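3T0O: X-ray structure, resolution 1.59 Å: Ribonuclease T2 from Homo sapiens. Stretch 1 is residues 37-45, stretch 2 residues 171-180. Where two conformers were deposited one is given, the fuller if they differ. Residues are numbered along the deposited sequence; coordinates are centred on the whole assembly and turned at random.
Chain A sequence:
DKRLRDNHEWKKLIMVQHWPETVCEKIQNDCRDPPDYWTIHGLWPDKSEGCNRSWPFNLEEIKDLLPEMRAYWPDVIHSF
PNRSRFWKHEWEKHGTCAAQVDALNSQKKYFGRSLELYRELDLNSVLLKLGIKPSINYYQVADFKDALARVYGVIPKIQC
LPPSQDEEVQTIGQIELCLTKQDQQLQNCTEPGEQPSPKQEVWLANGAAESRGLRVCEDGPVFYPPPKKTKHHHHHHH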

# COMPACT_ATOMS: atom_id res chain seq x y z
N TYR A 37 -9.54 0.29 -7.39
CA TYR A 37 -9.53 0.55 -5.95
C TYR A 37 -8.10 0.50 -5.46
O TYR A 37 -7.25 -0.07 -6.14
CB TYR A 37 -10.36 -0.50 -5.19
CG TYR A 37 -10.10 -1.93 -5.55
CD1 TYR A 37 -9.15 -2.69 -4.85
CD2 TYR A 37 -10.87 -2.55 -6.51
CE1 TYR A 37 -8.97 -4.03 -5.12
CE2 TYR A 37 -10.62 -3.89 -6.81
CZ TYR A 37 -9.64 -4.57 -6.13
OH TYR A 37 -9.53 -5.95 -6.41
N TRP A 38 -7.82 1.19 -4.38
CA TRP A 38 -6.53 1.14 -3.75
C TRP A 38 -6.24 -0.21 -3.24
O TRP A 38 -7.12 -0.88 -2.67
CB TRP A 38 -6.51 2.10 -2.54
CG TRP A 38 -6.59 3.55 -3.01
CD1 TRP A 38 -7.76 4.24 -3.39
CD2 TRP A 38 -5.50 4.45 -3.18
NE1 TRP A 38 -7.40 5.51 -3.83
CE2 TRP A 38 -6.04 5.68 -3.68
CE3 TRP A 38 -4.12 4.36 -2.94
CZ2 TRP A 38 -5.25 6.77 -3.99
CZ3 TRP A 38 -3.32 5.47 -3.22
CH2 TRP A 38 -3.90 6.68 -3.72
N THR A 39 -5.00 -0.67 -3.50
CA THR A 39 -4.61 -2.01 -3.04
C THR A 39 -3.37 -1.94 -2.17
O THR A 39 -2.73 -0.88 -2.00
CB THR A 39 -4.25 -2.94 -4.27
OG1 THR A 39 -3.22 -2.28 -5.03
CG2 THR A 39 -5.48 -3.07 -5.14
N ILE A 40 -3.03 -3.10 -1.55
CA ILE A 40 -1.90 -3.16 -0.65
C ILE A 40 -0.59 -3.18 -1.39
O ILE A 40 -0.39 -4.01 -2.28
CB ILE A 40 -1.98 -4.44 0.19
CG1 ILE A 40 -3.29 -4.45 0.96
CG2 ILE A 40 -0.74 -4.46 1.11
CD1 ILE A 40 -3.55 -5.83 1.64
N HIS A 41 0.30 -2.25 -1.06
CA HIS A 41 1.68 -2.40 -1.46
C HIS A 41 2.43 -3.24 -0.42
O HIS A 41 2.98 -4.30 -0.76
CB HIS A 41 2.27 -1.05 -1.60
CG HIS A 41 3.60 -1.10 -2.25
ND1 HIS A 41 4.24 0.03 -2.69
CD2 HIS A 41 4.41 -2.14 -2.54
CE1 HIS A 41 5.41 -0.30 -3.22
NE2 HIS A 41 5.54 -1.61 -3.16
N GLY A 42 2.38 -2.83 0.85
CA GLY A 42 2.91 -3.72 1.86
C GLY A 42 2.79 -3.10 3.24
O GLY A 42 2.27 -2.01 3.41
N LEU A 43 3.24 -3.88 4.23
CA LEU A 43 3.29 -3.48 5.60
C LEU A 43 4.74 -3.45 6.01
O LEU A 43 5.38 -4.48 6.14
CB LEU A 43 2.46 -4.45 6.45
CG LEU A 43 2.54 -4.12 7.93
CD1 LEU A 43 1.82 -2.83 8.24
CD2 LEU A 43 1.84 -5.27 8.75
N TRP A 44 5.28 -2.25 6.10
CA TRP A 44 6.74 -2.15 6.16
C TRP A 44 7.26 -1.63 7.49
O TRP A 44 6.86 -0.54 7.92
CB TRP A 44 7.15 -1.09 5.14
CG TRP A 44 6.82 -1.42 3.71
CD1 TRP A 44 6.43 -2.55 3.20
CD2 TRP A 44 6.94 -0.49 2.63
NE1 TRP A 44 6.22 -2.44 1.82
CE2 TRP A 44 6.54 -1.16 1.48
CE3 TRP A 44 7.36 0.83 2.56
CZ2 TRP A 44 6.53 -0.54 0.22
CZ3 TRP A 44 7.33 1.44 1.31
CH2 TRP A 44 6.89 0.79 0.22
N PRO A 45 8.15 -2.35 8.15
CA PRO A 45 8.90 -1.73 9.26
C PRO A 45 9.59 -0.50 8.69
O PRO A 45 10.11 -0.56 7.57
CB PRO A 45 9.87 -2.83 9.68
CG PRO A 45 9.08 -4.09 9.42
CD PRO A 45 8.41 -3.80 8.01
N THR A 171 0.56 12.99 -10.24
CA THR A 171 -0.49 12.01 -10.17
C THR A 171 -0.39 11.25 -8.84
O THR A 171 0.68 10.72 -8.53
CB THR A 171 -0.29 11.04 -11.28
OG1 THR A 171 -0.14 11.77 -12.52
CG2 THR A 171 -1.52 10.13 -11.34
N ILE A 172 -1.49 11.19 -8.08
CA ILE A 172 -1.43 10.48 -6.78
C ILE A 172 -1.24 9.01 -7.02
O ILE A 172 -1.94 8.44 -7.84
CB ILE A 172 -2.63 10.80 -5.90
CG1 ILE A 172 -2.42 10.18 -4.49
CG2 ILE A 172 -3.97 10.20 -6.48
CD1 ILE A 172 -3.57 10.58 -3.52
N GLY A 173 -0.35 8.42 -6.22
CA GLY A 173 0.02 6.99 -6.41
C GLY A 173 -0.06 6.19 -5.13
O GLY A 173 -0.29 5.01 -5.23
N GLN A 174 0.23 6.81 -3.98
CA GLN A 174 0.47 5.93 -2.79
C GLN A 174 0.10 6.68 -1.53
O GLN A 174 0.40 7.86 -1.43
CB GLN A 174 1.94 5.46 -2.83
CG GLN A 174 2.29 4.50 -1.68
CD GLN A 174 3.55 3.71 -2.10
OE1 GLN A 174 3.41 2.68 -2.72
NE2 GLN A 174 4.69 4.17 -1.66
N ILE A 175 -0.57 5.98 -0.60
CA ILE A 175 -0.96 6.60 0.66
C ILE A 175 -0.43 5.72 1.75
O ILE A 175 -0.62 4.48 1.71
CB ILE A 175 -2.44 6.71 0.71
CG1 ILE A 175 -2.92 7.77 -0.34
CG2 ILE A 175 -2.91 6.99 2.17
CD1 ILE A 175 -4.49 7.85 -0.44
N GLU A 176 0.29 6.31 2.66
CA GLU A 176 0.97 5.57 3.77
C GLU A 176 0.36 6.00 5.06
O GLU A 176 0.16 7.19 5.30
CB GLU A 176 2.47 5.82 3.80
CG GLU A 176 3.05 5.42 2.42
CD GLU A 176 4.52 5.50 2.41
OE1 GLU A 176 5.07 6.13 3.29
OE2 GLU A 176 5.12 4.97 1.46
N LEU A 177 0.08 5.03 5.93
CA LEU A 177 -0.46 5.32 7.29
C LEU A 177 0.46 4.55 8.24
O LEU A 177 0.69 3.35 8.08
CB LEU A 177 -1.89 4.80 7.46
CG LEU A 177 -2.92 5.59 6.61
CD1 LEU A 177 -4.19 4.75 6.36
CD2 LEU A 177 -3.21 6.90 7.36
N CYS A 178 0.96 5.26 9.25
CA CYS A 178 1.85 4.59 10.20
C CYS A 178 1.04 3.90 11.29
O CYS A 178 -0.05 4.32 11.67
CB CYS A 178 2.82 5.58 10.81
SG CYS A 178 4.05 6.00 9.51
N LEU A 179 1.62 2.81 11.79
CA LEU A 179 0.92 1.92 12.74
C LEU A 179 1.87 1.52 13.84
O LEU A 179 3.08 1.39 13.63
CB LEU A 179 0.41 0.63 12.04
CG LEU A 179 -0.53 0.84 10.88
CD1 LEU A 179 -0.77 -0.52 10.21
CD2 LEU A 179 -1.84 1.41 11.34
N THR A 180 1.33 1.33 15.03
CA THR A 180 2.23 1.01 16.16
C THR A 180 2.82 -0.36 16.00
O THR A 180 2.25 -1.24 15.40
CB THR A 180 1.52 1.09 17.50
OG1 THR A 180 0.46 0.09 17.54
CG2 THR A 180 0.98 2.54 17.72

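The two stretches meet through side chains of the first, packed on side chains and some main-chain atoms of the second, with no backbone pairing, in a small and largely apolar contact that is anchored by the indole of Trp38 and contains a single hydrogen bond, from His41 to Gln174. The strand 39-45 and the strand of the second stretch cross at 49° and their axes come no closer than 8.9 Å, too far for the main chains to pair, so side chains span the gap, the Trp38 ring also reaching main-chain atoms of Gly173 and Gln174, and only 331 Å² is buried in total.

Trp38, just ahead of its strand, contributes the largest share of this area. Its CA-to-CB bond points toward the second stretch, and the six-membered ring is fitted among consecutive residues there. The methyl CD1 of Ile175 lies over one face, 3.8 Å from the ring centroid and 21° off the ring normal, a CH-pi arrangement in which CD1 comes within 3.5 Å of Trp38 CH2. At the ring edge, Trp38 CH2 packs 3.9 Å from Ile172 CG1, and Trp38 CZ3 lies 3.8 Å from Gln174 CA. The indole NE1 is hydrogen-bonded elsewhere in the structure.

The polar link lies in the plane of the His41 imidazole. His41 ND1 donates to Gln174 OE1 at 2.8 Å, with a nearly linear N-H...O angle of 171°. The CA-to-CB bond of Gln174 points away from the first stretch, yet the end of its side chain comes back to reach the histidine; its NE2 is satisfied elsewhere in the structure.

Farther along, the contact thins. Leu43 CD1 meets Leu179 CD1 at 4.0 Å, an apolar touch between side chains whose backbones remain well apart, with 9.3 Å between Leu43 CA and Leu179 CA. Trp44 makes looser approaches, with its CZ3 4.2 Å from Glu176 OE2 and its CH2 4.4 Å from Gln174 NE2, both oblique to the indole.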